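Local coordinates for tRNA nucleotidyl transferase-related protein (Thermotoga maritima, PDB 3H38) that catalyses, as a class II CCA-adding enzyme, the addition of cytidine and adenosine nucleotides to the 3' ends of tRNAs, probably using magnesium, at residues 38-43 / 135-140; 56-61 / 98-103; 125-130 / 164-169. All coordinates share one frame; numbering follows the deposited sequence.

Interaction 1: 38-43 / 135-140; sequences YVVGGF and AMAIKL
V39 and I138 show how two strands far apart in sequence are joined when each residue uses both its N-H and its carbonyl. They form an antiparallel hydrogen-bonded pair: V39 N gives to I138 O at 2.9 Å, and I138 N returns the bond to V39 O. The segments 38-40 and 137-139 run antiparallel at 163°, as neighbours in the central sheet of the nucleotidyltransferase head domain; the chain is the C-terminal part of a longer protein. The packing is tight on the face of V39 and I138, whose side chains stand alongside and project from the same face, V39 CG1 being 3.8 Å from I138 CB. V44 and L47 of helix 42-49 close over I138. The face of Y38, V40 and A137 is also apolar beside the strands, with V40 CG1 3.8 Å from A137 CB. The buried Y38 ring packs closely across K139, its CD2 lying 3.8 Å from K139 CB. The looser, solvent side begins farther out on K139, which is partly exposed. Its CG is anti to its backbone N (chi1 -177°) and its chain extended, which takes NZ past the ring to a salt bridge with D144. At the other end the strands part. G41 N still reaches M136 O at 3.1 Å, and a water that donates to G41 O at 2.9 Å also accepts a weak bond from M136 N. G41 has a positive phi of 79°, a backbone setting that favours glycine, and is the N-cap of helix 42-49. The chemistry divides accordingly: backbone polar groups set the register, apolar groups fill both faces, and the one charge carried by these side chains is led to a partner beyond the strand pair.

Interaction 2: 56-61 / 98-103; sequences IDIVVE and IDIATA
I58 takes part in two of the strongest polar links here, I58 N giving to D99 O at 2.9 Å and I58 O receiving A101 N at 2.8 Å. V60 repeats the scheme, with V60 N on A101 O at 2.9 Å and V60 O accepting from A103 N. This ladder joins two parallel strands, 56-60 and 97-102, in the mixed sheet of the nucleotidyltransferase fold. It is not uniform: I58 N lies 45° above the carbonyl plane of D99, whereas A101 N approaches I58 O nearly head-on. The ladder sets D57 and D99 abreast on one face, both seen to bind magnesium; D55, just before the strand, is the third residue seen to do so. In this metal-free chain D57 OD1 and D99 OD2 stand 4.8 Å apart and the carboxylate planes are turned 63° from each other; D99 OD1 is held by S89. The reverse face is largely apolar. I58 CG1 meets I98 CG2 at 4.1 Å, the two isoleucines lying alongside, while the less ordered I56 lies across I98. An alanine in place of I98 would probably open a gap beside I56 and I58, leaving the poorly ordered I56 freer to turn. Farther along the metal-binding face, V59 CG1, anti to its backbone N (chi1 -179°), rests 3.8 Å from A103 CB.

Interaction 3: 125-130 / 164-169; sequences DLYRRD and RVLHTL
At the end of helix 122-127, just before the nucleotide-binding residues R129 and D130 of the head domain, L166 reaches in from the loop that follows strand 162-163. Its CG is anti to its own carbonyl carbon (chi1 -42°), which sends the branched end into the turn. There L166 CD1 packs tightly on L126 O at 3.2 Å, and L166 CG lies 3.5 Å from R129 O. L126 O is not left without a polar partner, for it also accepts R129 N. The side chains of Y127 and L166 run past one another in opposing senses, CD1 of the ring standing 4.0 Å from L166 CB. The ring offers its edge to the backbone of the loop: L166 O lies near the ring plane, 3.4 Å from Y127 CE1. The F152 ring also meets that of Y127, their planes at about 60°. R128, R129 and D130 form the RRD sequence, motif B of class II CCA-adding enzymes; R129 has been seen to bind ATP, and D130 both ATP and CTP. D125, one turn earlier, joins both arginines in a salt-bridge network. R128 grips D125 OD1 with two nitrogens from the same face of the carboxylate, NH1 at 2.7 Å on the syn side and NE from higher above the plane, while its NH2 pairs with E106. R129 divides its grip, NH1 going to D125 OD2 at 3.1 Å and NE to the main-chain D125 O, which it meets from 36° above the carbonyl plane. The D130 carboxylate is held by a salt bridge to R180 and a hydrogen bond to N134. Its backbone faces the loop instead, D130 O taking a CA-H...O contact from V165 CA at 3.6 Å. A water lies close by and accepts from L166 N at 3.0 Å.

How the interactions relate
The three contacts illustrate how one sheet and a bordering turn build a nucleotide site. Interactions 1 and 2 share neighbouring strands: Y38 O lies 2.7 Å from V59 N, a probable hydrogen bond, and V40 CG2 packs 3.5 Å from V59 CG2. Interaction 2 is nested within the chain loop closed by interaction 1 and supplies two of the three metal-binding aspartates, D57 and D99. Interaction 3 brings the nucleotide-binding R129 against both, its NH1 lying 3.8 Å from V40 CG2 and 4.1 Å from V59 CG2, while L166 CD1 comes 3.7 Å from A135 CB. The centre of interaction 3 is about 15 Å from that of interaction 1 and about 19 Å from that of interaction 2.

Interaction 1: 38-43 / 135-140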
ATOM      1  N   TYR A  38     -17.520 -11.337  20.818  1.00 30.34           N
ATOM      2  CA  TYR A  38     -17.845 -11.221  19.395  1.00 25.75           C
ATOM      3  C   TYR A  38     -16.627 -11.273  18.457  1.00 30.92           C
ATOM      4  O   TYR A  38     -15.543 -10.759  18.762  1.00 27.35           O
ATOM      5  CB  TYR A  38     -18.524  -9.885  19.104  1.00 29.41           C
ATOM      6  CG  TYR A  38     -19.574  -9.438  20.078  1.00 31.62           C
ATOM      7  CD1 TYR A  38     -19.225  -8.824  21.256  1.00 24.52           C
ATOM      8  CD2 TYR A  38     -20.928  -9.594  19.789  1.00 35.97           C
ATOM      9  CE1 TYR A  38     -20.194  -8.389  22.145  1.00 39.26           C
ATOM     10  CE2 TYR A  38     -21.899  -9.175  20.675  1.00 32.60           C
ATOM     11  CZ  TYR A  38     -21.530  -8.570  21.850  1.00 31.59           C
ATOM     12  OH  TYR A  38     -22.499  -8.132  22.721  1.00 29.00           O
ATOM     13  N   VAL A  39     -16.835 -11.846  17.278  1.00 29.29           N
ATOM     14  CA  VAL A  39     -15.894 -11.662  16.190  1.00 30.50           C
ATOM     15  C   VAL A  39     -16.466 -10.527  15.326  1.00 31.56           C
ATOM     16  O   VAL A  39     -17.690 -10.412  15.170  1.00 33.32           O
ATOM     17  CB  VAL A  39     -15.661 -12.974  15.407  1.00 26.21           C
ATOM     18  CG1 VAL A  39     -16.889 -13.348  14.603  1.00 35.11           C
ATOM     19  CG2 VAL A  39     -14.424 -12.857  14.522  1.00 29.55           C
ATOM     20  N   VAL A  40     -15.599  -9.646  14.827  1.00 25.25           N
ATOM     21  CA  VAL A  40     -16.074  -8.424  14.173  1.00 25.96           C
ATOM     22  C   VAL A  40     -15.359  -8.115  12.857  1.00 38.54           C
ATOM     23  O   VAL A  40     -14.310  -8.686  12.554  1.00 30.32           O
ATOM     24  CB  VAL A  40     -15.871  -7.210  15.091  1.00 26.98           C
ATOM     25  CG1 VAL A  40     -16.634  -7.397  16.384  1.00 24.83           C
ATOM     26  CG2 VAL A  40     -14.392  -7.015  15.386  1.00 35.93           C
ATOM     27  N   GLY A  41     -15.942  -7.207  12.078  1.00 44.90           N
ATOM     28  CA  GLY A  41     -15.223  -6.564  10.992  1.00 40.83           C
ATOM     29  C   GLY A  41     -15.058  -7.328   9.700  1.00 35.93           C
ATOM     30  O   GLY A  41     -16.026  -7.882   9.182  1.00 39.42           O
ATOM     31  N   GLY A  42     -13.831  -7.331   9.176  1.00 42.18           N
ATOM     32  CA  GLY A  42     -13.525  -7.885   7.859  1.00 38.76           C
ATOM     33  C   GLY A  42     -13.820  -9.360   7.816  1.00 39.37           C
ATOM     34  O   GLY A  42     -14.413  -9.877   6.872  1.00 34.34           O
ATOM     35  N   PHE A  43     -13.436 -10.050   8.875  1.00 45.82           N
ATOM     36  CA  PHE A  43     -13.758 -11.458   8.963  1.00 43.03           C
ATOM     37  C   PHE A  43     -15.246 -11.751   8.730  1.00 44.58           C
ATOM     38  O   PHE A  43     -15.611 -12.763   8.134  1.00 44.84           O
ATOM     39  CB  PHE A  43     -13.353 -12.048  10.308  1.00 36.95           C
ATOM     40  CG  PHE A  43     -13.852 -13.443  10.489  1.00 37.70           C
ATOM     41  CD1 PHE A  43     -13.077 -14.525  10.087  1.00 39.27           C
ATOM     42  CD2 PHE A  43     -15.128 -13.677  10.997  1.00 39.00           C
ATOM     43  CE1 PHE A  43     -13.546 -15.840  10.225  1.00 41.77           C
ATOM     44  CE2 PHE A  43     -15.619 -14.977  11.132  1.00 44.85           C
ATOM     45  CZ  PHE A  43     -14.824 -16.068  10.741  1.00 45.57           C
ATOM     46  N   ALA A 135     -18.950  -3.128   9.618  1.00 24.88           N
ATOM     47  CA  ALA A 135     -19.468  -2.743  10.943  1.00 29.36           C
ATOM     48  C   ALA A 135     -20.391  -3.813  11.538  1.00 28.92           C
ATOM     49  O   ALA A 135     -21.410  -3.523  12.153  1.00 35.90           O
ATOM     50  CB  ALA A 135     -20.201  -1.427  10.842  1.00 27.75           C
ATOM     51  N   MET A 136     -20.035  -5.061  11.310  1.00 32.90           N
ATOM     52  CA  MET A 136     -20.909  -6.153  11.659  1.00 33.43           C
ATOM     53  C   MET A 136     -20.195  -7.081  12.611  1.00 24.28           C
ATOM     54  O   MET A 136     -18.960  -7.175  12.642  1.00 26.67           O
ATOM     55  CB  MET A 136     -21.394  -6.896  10.415  1.00 29.31           C
ATOM     56  CG  MET A 136     -22.484  -6.137   9.667  1.00 34.47           C
ATOM     57  SD  MET A 136     -23.158  -7.077   8.279  1.00 40.66           S
ATOM     58  CE  MET A 136     -21.795  -7.001   7.095  1.00 39.51           C
ATOM     59  N   ALA A 137     -20.987  -7.735  13.431  1.00 18.54           N
ATOM     60  CA  ALA A 137     -20.421  -8.599  14.436  1.00 27.33           C
ATOM     61  C   ALA A 137     -21.194  -9.915  14.488  1.00 25.14           C
ATOM     62  O   ALA A 137     -22.334 -10.031  13.979  1.00 21.77           O
ATOM     63  CB  ALA A 137     -20.400  -7.873  15.808  1.00 10.66           C
ATOM     64  N   ILE A 138     -20.533 -10.921  15.036  1.00 25.14           N
ATOM     65  CA  ILE A 138     -21.174 -12.191  15.308  1.00 31.09           C
ATOM     66  C   ILE A 138     -20.811 -12.558  16.727  1.00 27.03           C
ATOM     67  O   ILE A 138     -19.636 -12.557  17.113  1.00 24.86           O
ATOM     68  CB  ILE A 138     -20.708 -13.326  14.374  1.00 35.27           C
ATOM     69  CG1 ILE A 138     -21.127 -13.055  12.920  1.00 39.40           C
ATOM     70  CG2 ILE A 138     -21.297 -14.675  14.861  1.00 18.85           C
ATOM     71  CD1 ILE A 138     -20.350 -13.878  11.886  1.00 37.93           C
ATOM     72  N   LYS A 139     -21.830 -12.868  17.498  1.00 24.10           N
ATOM     73  CA  LYS A 139     -21.654 -13.109  18.911  1.00 28.26           C
ATOM     74  C   LYS A 139     -21.210 -14.536  19.131  1.00 24.82           C
ATOM     75  O   LYS A 139     -21.796 -15.458  18.568  1.00 27.72           O
ATOM     76  CB  LYS A 139     -22.965 -12.828  19.641  1.00 21.57           C
ATOM     77  CG  LYS A 139     -22.873 -12.983  21.127  1.00 20.70           C
ATOM     78  CD  LYS A 139     -24.074 -12.336  21.779  1.00 21.92           C
ATOM     79  CE  LYS A 139     -23.872 -12.241  23.309  1.00 26.16           C
ATOM     80  NZ  LYS A 139     -25.178 -12.007  23.945  1.00 27.69           N
ATOM     81  N   LEU A 140     -20.202 -14.719  19.979  1.00 29.80           N
ATOM     82  CA  LEU A 140     -19.679 -16.055  20.281  1.00 27.25           C
ATOM     83  C   LEU A 140     -20.179 -16.756  21.556  1.00 29.66           C
ATOM     84  O   LEU A 140     -19.916 -17.938  21.728  1.00 28.91           O
ATOM     85  CB  LEU A 140     -18.149 -16.033  20.263  1.00 24.99           C
ATOM     86  CG  LEU A 140     -17.623 -15.478  18.929  1.00 29.30           C
ATOM     87  CD1 LEU A 140     -16.120 -15.684  18.787  1.00 23.88           C
ATOM     88  CD2 LEU A 140     -18.369 -16.137  17.754  1.00 31.06           C
TER
HETATM   89  O   HOH W   1     -18.648  -6.663   9.043  1.00 26.94           O

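Interaction 2: 56-61 / 98-103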
ATOM      1  N   ILE A  56      -8.200 -14.041  13.357  1.00 76.94           N
ATOM      2  CA  ILE A  56      -9.281 -13.969  14.322  1.00 74.99           C
ATOM      3  C   ILE A  56      -9.218 -12.690  15.175  1.00 68.32           C
ATOM      4  O   ILE A  56      -8.226 -12.399  15.843  1.00 61.98           O
ATOM      5  CB  ILE A  56      -9.333 -15.242  15.180  1.00 81.50           C
ATOM      6  CG1 ILE A  56      -8.623 -15.040  16.509  1.00 86.36           C
ATOM      7  CG2 ILE A  56      -8.733 -16.435  14.418  1.00 75.91           C
ATOM      8  CD1 ILE A  56      -8.847 -16.194  17.443  1.00 93.19           C
ATOM      9  N   ASP A  57     -10.298 -11.924  15.123  1.00 65.57           N
ATOM     10  CA  ASP A  57     -10.331 -10.584  15.675  1.00 58.74           C
ATOM     11  C   ASP A  57     -11.467 -10.477  16.682  1.00 40.07           C
ATOM     12  O   ASP A  57     -12.635 -10.390  16.277  1.00 28.29           O
ATOM     13  CB  ASP A  57     -10.549  -9.581  14.536  1.00 65.94           C
ATOM     14  CG  ASP A  57      -9.997  -8.207  14.856  1.00 74.92           C
ATOM     15  OD1 ASP A  57      -9.873  -7.880  16.056  1.00 75.28           O
ATOM     16  OD2 ASP A  57      -9.679  -7.452  13.909  1.00 80.05           O
ATOM     17  N   ILE A  58     -11.131 -10.462  17.980  1.00 36.01           N
ATOM     18  CA  ILE A  58     -12.158 -10.577  19.035  1.00 35.19           C
ATOM     19  C   ILE A  58     -12.489  -9.305  19.798  1.00 39.55           C
ATOM     20  O   ILE A  58     -11.596  -8.601  20.274  1.00 38.79           O
ATOM     21  CB  ILE A  58     -11.813 -11.663  20.077  1.00 36.24           C
ATOM     22  CG1 ILE A  58     -11.630 -13.010  19.397  1.00 33.39           C
ATOM     23  CG2 ILE A  58     -12.937 -11.803  21.058  1.00 33.43           C
ATOM     24  CD1 ILE A  58     -12.855 -13.406  18.603  1.00 39.97           C
ATOM     25  N   VAL A  59     -13.786  -9.031  19.931  1.00 33.74           N
ATOM     26  CA  VAL A  59     -14.242  -7.916  20.757  1.00 37.07           C
ATOM     27  C   VAL A  59     -15.021  -8.369  22.018  1.00 33.43           C
ATOM     28  O   VAL A  59     -15.967  -9.179  21.942  1.00 29.53           O
ATOM     29  CB  VAL A  59     -15.036  -6.898  19.911  1.00 36.97           C
ATOM     30  CG1 VAL A  59     -15.495  -5.736  20.751  1.00 32.39           C
ATOM     31  CG2 VAL A  59     -14.166  -6.386  18.793  1.00 43.79           C
ATOM     32  N   VAL A  60     -14.608  -7.879  23.188  1.00 24.61           N
ATOM     33  CA  VAL A  60     -15.316  -8.274  24.416  1.00 25.32           C
ATOM     34  C   VAL A  60     -15.950  -7.060  25.074  1.00 34.09           C
ATOM     35  O   VAL A  60     -15.396  -5.956  25.016  1.00 27.09           O
ATOM     36  CB  VAL A  60     -14.410  -9.017  25.428  1.00 28.09           C
ATOM     37  CG1 VAL A  60     -13.902 -10.357  24.839  1.00 20.02           C
ATOM     38  CG2 VAL A  60     -13.252  -8.147  25.839  1.00 36.09           C
ATOM     39  N   GLU A  61     -17.143  -7.232  25.630  1.00 32.18           N
ATOM     40  CA  GLU A  61     -17.694  -6.171  26.466  1.00 39.87           C
ATOM     41  C   GLU A  61     -17.227  -6.425  27.896  1.00 37.55           C
ATOM     42  O   GLU A  61     -17.969  -6.980  28.715  1.00 37.85           O
ATOM     43  CB  GLU A  61     -19.215  -6.127  26.422  1.00 37.49           C
ATOM     44  CG  GLU A  61     -19.806  -5.672  25.112  1.00 39.13           C
ATOM     45  CD  GLU A  61     -21.275  -5.354  25.275  1.00 54.04           C
ATOM     46  OE1 GLU A  61     -22.010  -5.367  24.265  1.00 54.85           O
ATOM     47  OE2 GLU A  61     -21.690  -5.100  26.433  1.00 60.84           O
ATOM     48  N   ILE A  98      -4.689 -14.830  18.336  1.00 64.24           N
ATOM     49  CA  ILE A  98      -5.938 -14.198  18.732  1.00 57.25           C
ATOM     50  C   ILE A  98      -5.737 -12.739  19.118  1.00 54.86           C
ATOM     51  O   ILE A  98      -5.011 -12.439  20.062  1.00 58.40           O
ATOM     52  CB  ILE A  98      -6.529 -14.940  19.945  1.00 58.61           C
ATOM     53  CG1 ILE A  98      -6.531 -16.449  19.678  1.00 58.25           C
ATOM     54  CG2 ILE A  98      -7.922 -14.427  20.271  1.00 61.99           C
ATOM     55  CD1 ILE A  98      -6.755 -17.309  20.912  1.00 60.36           C
ATOM     56  N   ASP A  99      -6.364 -11.836  18.376  1.00 48.19           N
ATOM     57  CA  ASP A  99      -6.433 -10.441  18.777  1.00 46.22           C
ATOM     58  C   ASP A  99      -7.634 -10.291  19.712  1.00 52.55           C
ATOM     59  O   ASP A  99      -8.676 -10.931  19.520  1.00 56.45           O
ATOM     60  CB  ASP A  99      -6.597  -9.539  17.557  1.00 50.08           C
ATOM     61  CG  ASP A  99      -5.330  -9.477  16.683  1.00 66.41           C
ATOM     62  OD1 ASP A  99      -4.221  -9.342  17.250  1.00 67.41           O
ATOM     63  OD2 ASP A  99      -5.451  -9.551  15.430  1.00 65.82           O
ATOM     64  N   ILE A 100      -7.486  -9.469  20.740  1.00 43.61           N
ATOM     65  CA  ILE A 100      -8.566  -9.279  21.691  1.00 34.37           C
ATOM     66  C   ILE A 100      -8.615  -7.836  22.118  1.00 37.32           C
ATOM     67  O   ILE A 100      -7.636  -7.320  22.657  1.00 35.78           O
ATOM     68  CB  ILE A 100      -8.371 -10.105  22.968  1.00 40.50           C
ATOM     69  CG1 ILE A 100      -7.697 -11.432  22.661  1.00 48.43           C
ATOM     70  CG2 ILE A 100      -9.706 -10.333  23.651  1.00 40.07           C
ATOM     71  CD1 ILE A 100      -7.735 -12.401  23.826  1.00 52.02           C
ATOM     72  N   ALA A 101      -9.759  -7.193  21.894  1.00 37.35           N
ATOM     73  CA  ALA A 101      -9.954  -5.809  22.282  1.00 39.33           C
ATOM     74  C   ALA A 101     -11.292  -5.586  22.999  1.00 33.20           C
ATOM     75  O   ALA A 101     -12.268  -6.278  22.739  1.00 28.01           O
ATOM     76  CB  ALA A 101      -9.824  -4.893  21.056  1.00 36.74           C
ATOM     77  N   THR A 102     -11.303  -4.620  23.917  1.00 31.22           N
ATOM     78  CA  THR A 102     -12.494  -4.185  24.654  1.00 28.34           C
ATOM     79  C   THR A 102     -13.384  -3.320  23.764  1.00 27.96           C
ATOM     80  O   THR A 102     -12.895  -2.432  23.075  1.00 24.64           O
ATOM     81  CB  THR A 102     -12.064  -3.307  25.865  1.00 36.06           C
ATOM     82  OG1 THR A 102     -11.175  -4.049  26.710  1.00 40.37           O
ATOM     83  CG2 THR A 102     -13.269  -2.830  26.677  1.00 25.68           C
ATOM     84  N   ALA A 103     -14.691  -3.550  23.770  1.00 28.84           N
ATOM     85  CA  ALA A 103     -15.590  -2.693  22.970  1.00 28.12           C
ATOM     86  C   ALA A 103     -15.442  -1.222  23.347  1.00 34.34           C
ATOM     87  O   ALA A 103     -15.486  -0.885  24.553  1.00 33.56           O
ATOM     88  CB  ALA A 103     -17.044  -3.135  23.123  1.00 18.68           C
TER

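Interaction 3: 125-130 / 164-169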
ATOM      1  N   ASP A 125     -19.173   0.476  19.605  1.00 24.72           N
ATOM      2  CA  ASP A 125     -17.902   0.048  19.029  1.00 30.37           C
ATOM      3  C   ASP A 125     -18.033  -0.238  17.532  1.00 33.59           C
ATOM      4  O   ASP A 125     -17.052  -0.182  16.795  1.00 35.94           O
ATOM      5  CB  ASP A 125     -17.360  -1.192  19.724  1.00 37.52           C
ATOM      6  CG  ASP A 125     -16.063  -1.686  19.101  1.00 41.49           C
ATOM      7  OD1 ASP A 125     -14.984  -1.088  19.332  1.00 50.75           O
ATOM      8  OD2 ASP A 125     -16.124  -2.686  18.376  1.00 37.30           O
ATOM      9  N   LEU A 126     -19.241  -0.567  17.088  1.00 25.73           N
ATOM     10  CA  LEU A 126     -19.474  -0.862  15.668  1.00 34.35           C
ATOM     11  C   LEU A 126     -19.801   0.454  14.949  1.00 32.49           C
ATOM     12  O   LEU A 126     -19.360   0.709  13.825  1.00 31.24           O
ATOM     13  CB  LEU A 126     -20.651  -1.833  15.516  1.00 30.95           C
ATOM     14  CG  LEU A 126     -20.477  -3.337  15.257  1.00 42.26           C
ATOM     15  CD1 LEU A 126     -19.115  -3.942  15.711  1.00 25.32           C
ATOM     16  CD2 LEU A 126     -21.659  -4.111  15.817  1.00 26.15           C
ATOM     17  N   TYR A 127     -20.564   1.289  15.646  1.00 24.21           N
ATOM     18  CA  TYR A 127     -21.031   2.553  15.133  1.00 30.28           C
ATOM     19  C   TYR A 127     -19.901   3.494  14.768  1.00 31.73           C
ATOM     20  O   TYR A 127     -20.133   4.455  14.047  1.00 24.76           O
ATOM     21  CB  TYR A 127     -21.921   3.249  16.155  1.00 30.75           C
ATOM     22  CG  TYR A 127     -23.139   3.868  15.526  1.00 29.89           C
ATOM     23  CD1 TYR A 127     -23.064   4.525  14.291  1.00 24.90           C
ATOM     24  CD2 TYR A 127     -24.361   3.818  16.172  1.00 25.32           C
ATOM     25  CE1 TYR A 127     -24.198   5.096  13.722  1.00 23.70           C
ATOM     26  CE2 TYR A 127     -25.498   4.370  15.618  1.00 19.60           C
ATOM     27  CZ  TYR A 127     -25.418   5.001  14.398  1.00 29.48           C
ATOM     28  OH  TYR A 127     -26.568   5.555  13.889  1.00 33.98           O
ATOM     29  N   ARG A 128     -18.698   3.236  15.290  1.00 24.02           N
ATOM     30  CA  ARG A 128     -17.558   4.120  15.082  1.00 19.44           C
ATOM     31  C   ARG A 128     -16.694   3.661  13.911  1.00 27.43           C
ATOM     32  O   ARG A 128     -15.710   4.315  13.585  1.00 40.52           O
ATOM     33  CB  ARG A 128     -16.652   4.090  16.299  1.00 21.56           C
ATOM     34  CG  ARG A 128     -15.735   2.866  16.264  1.00 25.68           C
ATOM     35  CD  ARG A 128     -14.918   2.723  17.529  1.00 35.37           C
ATOM     36  NE  ARG A 128     -14.491   1.346  17.761  1.00 41.97           N
ATOM     37  CZ  ARG A 128     -13.421   0.780  17.210  1.00 34.77           C
ATOM     38  NH1 ARG A 128     -13.104  -0.470  17.507  1.00 33.20           N
ATOM     39  NH2 ARG A 128     -12.657   1.466  16.382  1.00 38.26           N
ATOM     40  N   ARG A 129     -17.037   2.523  13.310  1.00 29.78           N
ATOM     41  CA  ARG A 129     -16.258   1.976  12.204  1.00 37.81           C
ATOM     42  C   ARG A 129     -16.671   2.583  10.853  1.00 41.22           C
ATOM     43  O   ARG A 129     -17.695   3.262  10.751  1.00 36.36           O
ATOM     44  CB  ARG A 129     -16.367   0.462  12.192  1.00 41.56           C
ATOM     45  CG  ARG A 129     -15.751  -0.176  13.422  1.00 33.29           C
ATOM     46  CD  ARG A 129     -16.248  -1.587  13.629  1.00 35.35           C
ATOM     47  NE  ARG A 129     -15.677  -2.121  14.852  1.00 40.43           N
ATOM     48  CZ  ARG A 129     -14.614  -2.915  14.892  1.00 42.34           C
ATOM     49  NH1 ARG A 129     -14.144  -3.325  16.077  1.00 35.57           N
ATOM     50  NH2 ARG A 129     -14.026  -3.296  13.753  1.00 28.56           N
ATOM     51  N   ASP A 130     -15.868   2.346   9.819  1.00 35.62           N
ATOM     52  CA  ASP A 130     -15.971   3.177   8.619  1.00 34.91           C
ATOM     53  C   ASP A 130     -17.237   2.990   7.760  1.00 31.20           C
ATOM     54  O   ASP A 130     -17.972   3.956   7.518  1.00 31.08           O
ATOM     55  CB  ASP A 130     -14.672   3.134   7.773  1.00 33.84           C
ATOM     56  CG  ASP A 130     -14.246   1.713   7.348  1.00 39.08           C
ATOM     57  OD1 ASP A 130     -13.127   1.601   6.763  1.00 34.18           O
ATOM     58  OD2 ASP A 130     -14.999   0.730   7.578  1.00 40.48           O
ATOM     59  N   ARG A 164     -21.155   2.344   2.116  1.00 41.02           N
ATOM     60  CA  ARG A 164     -21.990   3.326   2.799  1.00 42.61           C
ATOM     61  C   ARG A 164     -21.408   3.614   4.184  1.00 36.66           C
ATOM     62  O   ARG A 164     -21.065   2.695   4.914  1.00 38.49           O
ATOM     63  CB  ARG A 164     -23.433   2.802   2.930  1.00 33.24           C
ATOM     64  CG  ARG A 164     -24.450   3.854   3.324  1.00 26.33           C
ATOM     65  CD  ARG A 164     -25.785   3.238   3.757  1.00 31.94           C
ATOM     66  NE  ARG A 164     -26.236   2.219   2.807  1.00 43.41           N
ATOM     67  CZ  ARG A 164     -27.209   2.366   1.905  1.00 40.58           C
ATOM     68  NH1 ARG A 164     -27.528   1.353   1.109  1.00 47.53           N
ATOM     69  NH2 ARG A 164     -27.879   3.501   1.801  1.00 33.77           N
ATOM     70  N   VAL A 165     -21.292   4.891   4.537  1.00 36.56           N
ATOM     71  CA  VAL A 165     -20.856   5.276   5.877  1.00 36.23           C
ATOM     72  C   VAL A 165     -22.009   5.158   6.895  1.00 36.12           C
ATOM     73  O   VAL A 165     -23.201   5.173   6.522  1.00 28.01           O
ATOM     74  CB  VAL A 165     -20.267   6.722   5.903  1.00 27.36           C
ATOM     75  CG1 VAL A 165     -18.953   6.797   5.126  1.00 20.92           C
ATOM     76  CG2 VAL A 165     -21.292   7.747   5.402  1.00 20.51           C
ATOM     77  N   LEU A 166     -21.656   5.060   8.176  1.00 25.21           N
ATOM     78  CA  LEU A 166     -22.670   4.855   9.222  1.00 34.00           C
ATOM     79  C   LEU A 166     -23.402   6.100   9.729  1.00 25.86           C
ATOM     80  O   LEU A 166     -24.424   5.970  10.396  1.00 39.05           O
ATOM     81  CB  LEU A 166     -22.075   4.111  10.425  1.00 46.88           C
ATOM     82  CG  LEU A 166     -21.132   2.918  10.221  1.00 50.33           C
ATOM     83  CD1 LEU A 166     -21.078   2.103  11.495  1.00 45.27           C
ATOM     84  CD2 LEU A 166     -21.567   2.052   9.074  1.00 53.20           C
ATOM     85  N   HIS A 167     -22.870   7.293   9.460  1.00 30.99           N
ATOM     86  CA  HIS A 167     -23.515   8.561   9.856  1.00 32.74           C
ATOM     87  C   HIS A 167     -22.970   9.714   9.031  1.00 36.55           C
ATOM     88  O   HIS A 167     -21.936   9.571   8.345  1.00 30.41           O
ATOM     89  CB  HIS A 167     -23.266   8.879  11.329  1.00 26.07           C
ATOM     90  CG  HIS A 167     -21.825   9.099  11.648  1.00 25.88           C
ATOM     91  ND1 HIS A 167     -20.968   8.073  11.975  1.00 24.89           N
ATOM     92  CD2 HIS A 167     -21.076  10.238  11.660  1.00 27.86           C
ATOM     93  CE1 HIS A 167     -19.755   8.562  12.193  1.00 27.90           C
ATOM     94  NE2 HIS A 167     -19.798   9.870  11.996  1.00 34.07           N
ATOM     95  N   THR A 168     -23.637  10.865   9.153  1.00 22.63           N
ATOM     96  CA  THR A 168     -23.337  12.072   8.353  1.00 27.28           C
ATOM     97  C   THR A 168     -21.977  12.765   8.514  1.00 28.70           C
ATOM     98  O   THR A 168     -21.549  13.481   7.624  1.00 29.75           O
ATOM     99  CB  THR A 168     -24.440  13.138   8.517  1.00 34.41           C
ATOM    100  OG1 THR A 168     -25.639  12.636   7.928  1.00 46.91           O
ATOM    101  CG2 THR A 168     -24.076  14.437   7.786  1.00 44.67           C
ATOM    102  N   LEU A 169     -21.303  12.568   9.629  1.00 32.04           N
ATOM    103  CA  LEU A 169     -20.064  13.282   9.892  1.00 23.85           C
ATOM    104  C   LEU A 169     -18.900  12.339   9.684  1.00 20.07           C
ATOM    105  O   LEU A 169     -17.773  12.591  10.133  1.00 21.13           O
ATOM    106  CB  LEU A 169     -20.065  13.798  11.343  1.00 31.02           C
ATOM    107  CG  LEU A 169     -20.640  15.199  11.556  1.00 39.86           C
ATOM    108  CD1 LEU A 169     -21.498  15.665  10.374  1.00 38.36           C
ATOM    109  CD2 LEU A 169     -21.418  15.270  12.857  1.00 28.96           C
TER
HETATM  110  O   HOH W   2     -18.895   5.727   9.046  1.00 29.61           O